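Local atomic coordinates of T-lymphoma invasion and metastasis-inducing protein 1 (Homo sapiens, PDB entry 4K2P), a protein that probably binds phosphoinositides and protein partners such as Par-3 through its PH and coiled-coil region, in signalling linked to tight junctions. Residues H67-V79 / A115-H127. The protein carries 5 engineered substitutions. Numbering follows the deposited sequence.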
loop_
_atom_site.group_PDB
_atom_site.type_symbol
_atom_site.label_atom_id
_atom_site.label_comp_id
_atom_site.label_asym_id
_atom_site.label_seq_id
_atom_site.Cartn_x
_atom_site.Cartn_y
_atom_site.Cartn_z
ATOM N N HIS A 67 5.450 -3.267 20.451
ATOM C CA HIS A 67 5.354 -2.117 19.562
ATOM C C HIS A 67 4.058 -2.152 18.759
ATOM O O HIS A 67 3.274 -3.093 18.864
ATOM C CB HIS A 67 6.574 -2.046 18.647
ATOM C CG HIS A 67 6.923 -3.349 18.007
ATOM N ND1 HIS A 67 7.729 -4.282 18.626
ATOM C CD2 HIS A 67 6.584 -3.877 16.809
ATOM C CE1 HIS A 67 7.869 -5.329 17.836
ATOM N NE2 HIS A 67 7.183 -5.112 16.728
ATOM N N ALA A 68 3.840 -1.112 17.966
ATOM C CA ALA A 68 2.611 -0.960 17.202
ATOM C C ALA A 68 2.903 -0.368 15.828
ATOM O O ALA A 68 3.788 0.471 15.684
ATOM C CB ALA A 68 1.629 -0.085 17.962
ATOM N N VAL A 69 2.161 -0.822 14.827
ATOM C CA VAL A 69 2.290 -0.326 13.468
ATOM C C VAL A 69 0.962 0.273 13.049
ATOM O O VAL A 69 -0.063 -0.397 13.051
ATOM C CB VAL A 69 2.696 -1.442 12.478
ATOM C CG1 VAL A 69 2.821 -0.887 11.067
ATOM C CG2 VAL A 69 4.010 -2.092 12.911
ATOM N N TRP A 70 1.000 1.547 12.692
ATOM C CA TRP A 70 -0.165 2.272 12.206
ATOM C C TRP A 70 -0.435 1.903 10.755
ATOM O O TRP A 70 0.440 2.062 9.915
ATOM C CB TRP A 70 0.081 3.770 12.351
ATOM C CG TRP A 70 -1.073 4.653 12.002
ATOM C CD1 TRP A 70 -2.356 4.566 12.465
ATOM C CD2 TRP A 70 -1.038 5.780 11.122
ATOM N NE1 TRP A 70 -3.120 5.570 11.920
ATOM C CE2 TRP A 70 -2.334 6.329 11.094
ATOM C CE3 TRP A 70 -0.032 6.377 10.352
ATOM C CZ2 TRP A 70 -2.655 7.443 10.323
ATOM C CZ3 TRP A 70 -0.352 7.481 9.588
ATOM C CH2 TRP A 70 -1.652 8.005 9.580
ATOM N N VAL A 71 -1.637 1.424 10.453
ATOM C CA VAL A 71 -1.905 0.843 9.139
ATOM C C VAL A 71 -3.019 1.546 8.373
ATOM O O VAL A 71 -3.535 0.989 7.405
ATOM C CB VAL A 71 -2.270 -0.661 9.252
ATOM C CG1 VAL A 71 -1.153 -1.417 9.954
ATOM C CG2 VAL A 71 -3.580 -0.862 9.978
ATOM N N GLU A 72 -3.376 2.764 8.780
ATOM C CA GLU A 72 -4.317 3.565 7.997
ATOM C C GLU A 72 -3.759 3.724 6.590
ATOM O O GLU A 72 -2.564 3.926 6.422
ATOM C CB GLU A 72 -4.558 4.949 8.622
ATOM C CG GLU A 72 -5.785 5.029 9.520
ATOM C CD GLU A 72 -6.079 6.437 10.046
ATOM O OE1 GLU A 72 -5.875 7.429 9.314
ATOM O OE2 GLU A 72 -6.522 6.545 11.208
ATOM N N ASN A 73 -4.619 3.577 5.591
ATOM C CA ASN A 73 -4.257 3.795 4.188
ATOM C C ASN A 73 -3.138 2.864 3.716
ATOM O O ASN A 73 -2.300 3.238 2.900
ATOM C CB ASN A 73 -3.870 5.262 3.956
ATOM C CG ASN A 73 -5.046 6.206 4.133
ATOM O OD1 ASN A 73 -6.138 5.962 3.619
ATOM N ND2 ASN A 73 -4.830 7.289 4.860
ATOM N N SER A 74 -3.159 1.634 4.219
ATOM C CA SER A 74 -2.212 0.602 3.818
ATOM C C SER A 74 -2.734 -0.243 2.656
ATOM O O SER A 74 -3.905 -0.171 2.287
ATOM C CB SER A 74 -1.897 -0.314 4.998
ATOM O OG SER A 74 -1.170 0.374 5.991
ATOM N N ILE A 75 -1.842 -1.034 2.075
ATOM C CA ILE A 75 -2.221 -2.088 1.151
ATOM C C ILE A 75 -1.643 -3.391 1.684
ATOM O O ILE A 75 -0.530 -3.426 2.184
ATOM C CB ILE A 75 -1.698 -1.829 -0.284
ATOM C CG1 ILE A 75 -2.388 -0.610 -0.902
ATOM C CG2 ILE A 75 -1.937 -3.048 -1.174
ATOM C CD1 ILE A 75 -1.739 -0.117 -2.208
ATOM N N VAL A 76 -2.394 -4.472 1.547
ATOM C CA VAL A 76 -1.920 -5.785 1.918
ATOM C C VAL A 76 -2.048 -6.642 0.667
ATOM O O VAL A 76 -3.057 -6.573 -0.034
ATOM C CB VAL A 76 -2.708 -6.406 3.092
ATOM C CG1 VAL A 76 -1.997 -7.648 3.602
ATOM C CG2 VAL A 76 -2.875 -5.403 4.224
ATOM N N GLN A 77 -1.009 -7.425 0.390
ATOM C CA GLN A 77 -0.951 -8.307 -0.775
ATOM C C GLN A 77 -0.420 -9.676 -0.376
ATOM O O GLN A 77 0.572 -9.772 0.330
ATOM C CB GLN A 77 -0.037 -7.729 -1.863
ATOM C CG GLN A 77 -0.514 -6.436 -2.494
ATOM C CD GLN A 77 -1.617 -6.662 -3.499
ATOM O OE1 GLN A 77 -1.363 -7.008 -4.655
ATOM N NE2 GLN A 77 -2.850 -6.453 -3.072
ATOM N N ALA A 78 -1.066 -10.733 -0.843
ATOM C CA ALA A 78 -0.479 -12.063 -0.788
ATOM C C ALA A 78 0.839 -12.064 -1.542
ATOM O O ALA A 78 1.004 -11.328 -2.512
ATOM C CB ALA A 78 -1.420 -13.090 -1.380
ATOM N N VAL A 79 1.776 -12.883 -1.080
ATOM C CA VAL A 79 3.056 -13.072 -1.754
ATOM C C VAL A 79 3.251 -14.555 -1.998
ATOM O O VAL A 79 4.180 -15.160 -1.473
ATOM C CB VAL A 79 4.239 -12.524 -0.934
ATOM C CG1 VAL A 79 5.486 -12.433 -1.811
ATOM C CG2 VAL A 79 3.900 -11.160 -0.351
ATOM N N ALA A 115 -9.547 -8.337 7.003
ATOM C CA ALA A 115 -9.700 -7.594 8.250
ATOM C C ALA A 115 -8.950 -6.264 8.194
ATOM O O ALA A 115 -9.460 -5.238 8.643
ATOM C CB ALA A 115 -9.216 -8.419 9.426
ATOM N N ILE A 116 -7.743 -6.272 7.637
ATOM C CA ILE A 116 -6.934 -5.059 7.627
ATOM C C ILE A 116 -7.527 -4.045 6.653
ATOM O O ILE A 116 -7.600 -2.860 6.965
ATOM C CB ILE A 116 -5.475 -5.347 7.274
ATOM C CG1 ILE A 116 -4.833 -6.180 8.385
ATOM C CG2 ILE A 116 -4.691 -4.044 7.114
ATOM C CD1 ILE A 116 -3.531 -6.843 7.998
ATOM N N HIS A 117 -7.975 -4.515 5.493
ATOM C CA HIS A 117 -8.560 -3.643 4.483
ATOM C C HIS A 117 -9.885 -3.076 4.971
ATOM O O HIS A 117 -10.230 -1.943 4.661
ATOM C CB HIS A 117 -8.764 -4.398 3.169
ATOM C CG HIS A 117 -7.514 -4.538 2.366
ATOM N ND1 HIS A 117 -7.417 -5.356 1.265
ATOM C CD2 HIS A 117 -6.303 -3.959 2.516
ATOM C CE1 HIS A 117 -6.196 -5.279 0.772
ATOM N NE2 HIS A 117 -5.503 -4.429 1.507
ATOM N N SER A 118 -10.615 -3.867 5.749
ATOM C CA SER A 118 -11.880 -3.417 6.319
ATOM C C SER A 118 -11.637 -2.287 7.294
ATOM O O SER A 118 -12.390 -1.325 7.341
ATOM C CB SER A 118 -12.607 -4.564 7.017
ATOM O OG SER A 118 -13.179 -5.444 6.068
ATOM N N ALA A 119 -10.588 -2.431 8.093
ATOM C CA ALA A 119 -10.209 -1.412 9.051
ATOM C C ALA A 119 -9.827 -0.132 8.317
ATOM O O ALA A 119 -10.181 0.957 8.744
ATOM C CB ALA A 119 -9.055 -1.894 9.916
ATOM N N CYS A 120 -9.083 -0.276 7.226
ATOM C CA CYS A 120 -8.661 0.871 6.432
ATOM C C CYS A 120 -9.864 1.560 5.812
ATOM O O CYS A 120 -9.918 2.781 5.723
ATOM C CB CYS A 120 -7.677 0.446 5.346
ATOM S SG CYS A 120 -6.055 0.013 5.994
ATOM N N ALA A 121 -10.841 0.765 5.402
ATOM C CA ALA A 121 -12.022 1.288 4.751
ATOM C C ALA A 121 -12.820 2.124 5.752
ATOM O O ALA A 121 -13.321 3.200 5.416
ATOM C CB ALA A 121 -12.862 0.156 4.191
ATOM N N THR A 122 -12.918 1.620 6.981
ATOM C CA THR A 122 -13.601 2.316 8.063
ATOM C C THR A 122 -12.879 3.611 8.401
ATOM O O THR A 122 -13.516 4.611 8.707
ATOM C CB THR A 122 -13.698 1.444 9.350
ATOM O OG1 THR A 122 -14.453 0.257 9.082
ATOM C CG2 THR A 122 -14.377 2.209 10.478
ATOM N N ALA A 123 -11.553 3.596 8.344
ATOM C CA ALA A 123 -10.781 4.791 8.650
ATOM C C ALA A 123 -11.043 5.883 7.606
ATOM O O ALA A 123 -11.127 7.065 7.941
ATOM C CB ALA A 123 -9.299 4.465 8.724
ATOM N N VAL A 124 -11.169 5.483 6.342
ATOM C CA VAL A 124 -11.474 6.421 5.269
ATOM C C VAL A 124 -12.844 7.044 5.506
ATOM O O VAL A 124 -13.030 8.247 5.319
ATOM C CB VAL A 124 -11.441 5.727 3.887
ATOM C CG1 VAL A 124 -11.962 6.648 2.791
ATOM C CG2 VAL A 124 -10.029 5.281 3.556
ATOM N N ALA A 125 -13.794 6.230 5.952
ATOM C CA ALA A 125 -15.150 6.715 6.195
ATOM C C ALA A 125 -15.163 7.695 7.363
ATOM O O ALA A 125 -15.884 8.691 7.339
ATOM C CB ALA A 125 -16.091 5.559 6.456
ATOM N N ARG A 126 -14.353 7.407 8.377
ATOM C CA ARG A 126 -14.229 8.266 9.551
ATOM C C ARG A 126 -13.765 9.650 9.114
ATOM O O ARG A 126 -14.276 10.679 9.559
ATOM C CB ARG A 126 -13.221 7.672 10.541
ATOM C CG ARG A 126 -13.166 8.362 11.900
ATOM C CD ARG A 126 -12.038 7.804 12.781
ATOM N NE ARG A 126 -11.915 6.345 12.692
ATOM C CZ ARG A 126 -10.762 5.678 12.584
ATOM N NH1 ARG A 126 -9.598 6.320 12.577
ATOM N NH2 ARG A 126 -10.766 4.352 12.500
ATOM N N HIS A 127 -12.791 9.641 8.215
ATOM C CA HIS A 127 -12.172 10.846 7.685
ATOM C C HIS A 127 -13.178 11.723 6.940
ATOM O O HIS A 127 -13.069 12.948 6.958
ATOM C CB HIS A 127 -11.010 10.449 6.763
ATOM C CG HIS A 127 -10.181 11.601 6.288
ATOM N ND1 HIS A 127 -10.522 12.363 5.190
ATOM C CD2 HIS A 127 -9.011 12.106 6.747
ATOM C CE1 HIS A 127 -9.608 13.299 5.004
ATOM N NE2 HIS A 127 -8.680 13.164 5.934
HETATM O O HOH W 1 -7.416 4.028 5.772
#
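The imidazole of His117 meets strand 75-78 with its edge: Val76 N donates to NE2 over 3.1 Å, 18° out of the ring plane. With CG beside the backbone N (chi1 -79°), the ring reaches across so that NE2 meets the strand, while ND1 is hydrogen-bonded to Ser201 OG of helix 168-203. An alanine in place of His117 would probably leave Val76 N without this acceptor and Ser201 OG without this mate. The guanidinium of Arg126 has Ala123 CA over one face and Glu72 OE2 at its edge, a salt bridge whose hydrogen bond, NH1 to OE2 at 3.4 Å, is weak, with the two planes 67° apart. Glu72 CB lies over one face of the Trp70 ring, toward its rim, and Glu72 CG rests on Ala123 CB at 3.6 Å. Helix 106-128 is the C-terminal helix of the PH fold, closing one end of the curled sheet, packed here against a type II turn, Val71 to Ser74, and the strand after it. Val76 CG2 meets Ile116 CG2 at 3.7 Å, the side chains crossing at about a right angle. Cys120 SG lies 3.0 Å from Val71 O, the oxygen that accepts from Ser74 OG above its carbonyl plane. One water accepts from Asn73 N and donates to Cys120 O, bridging turn and helix.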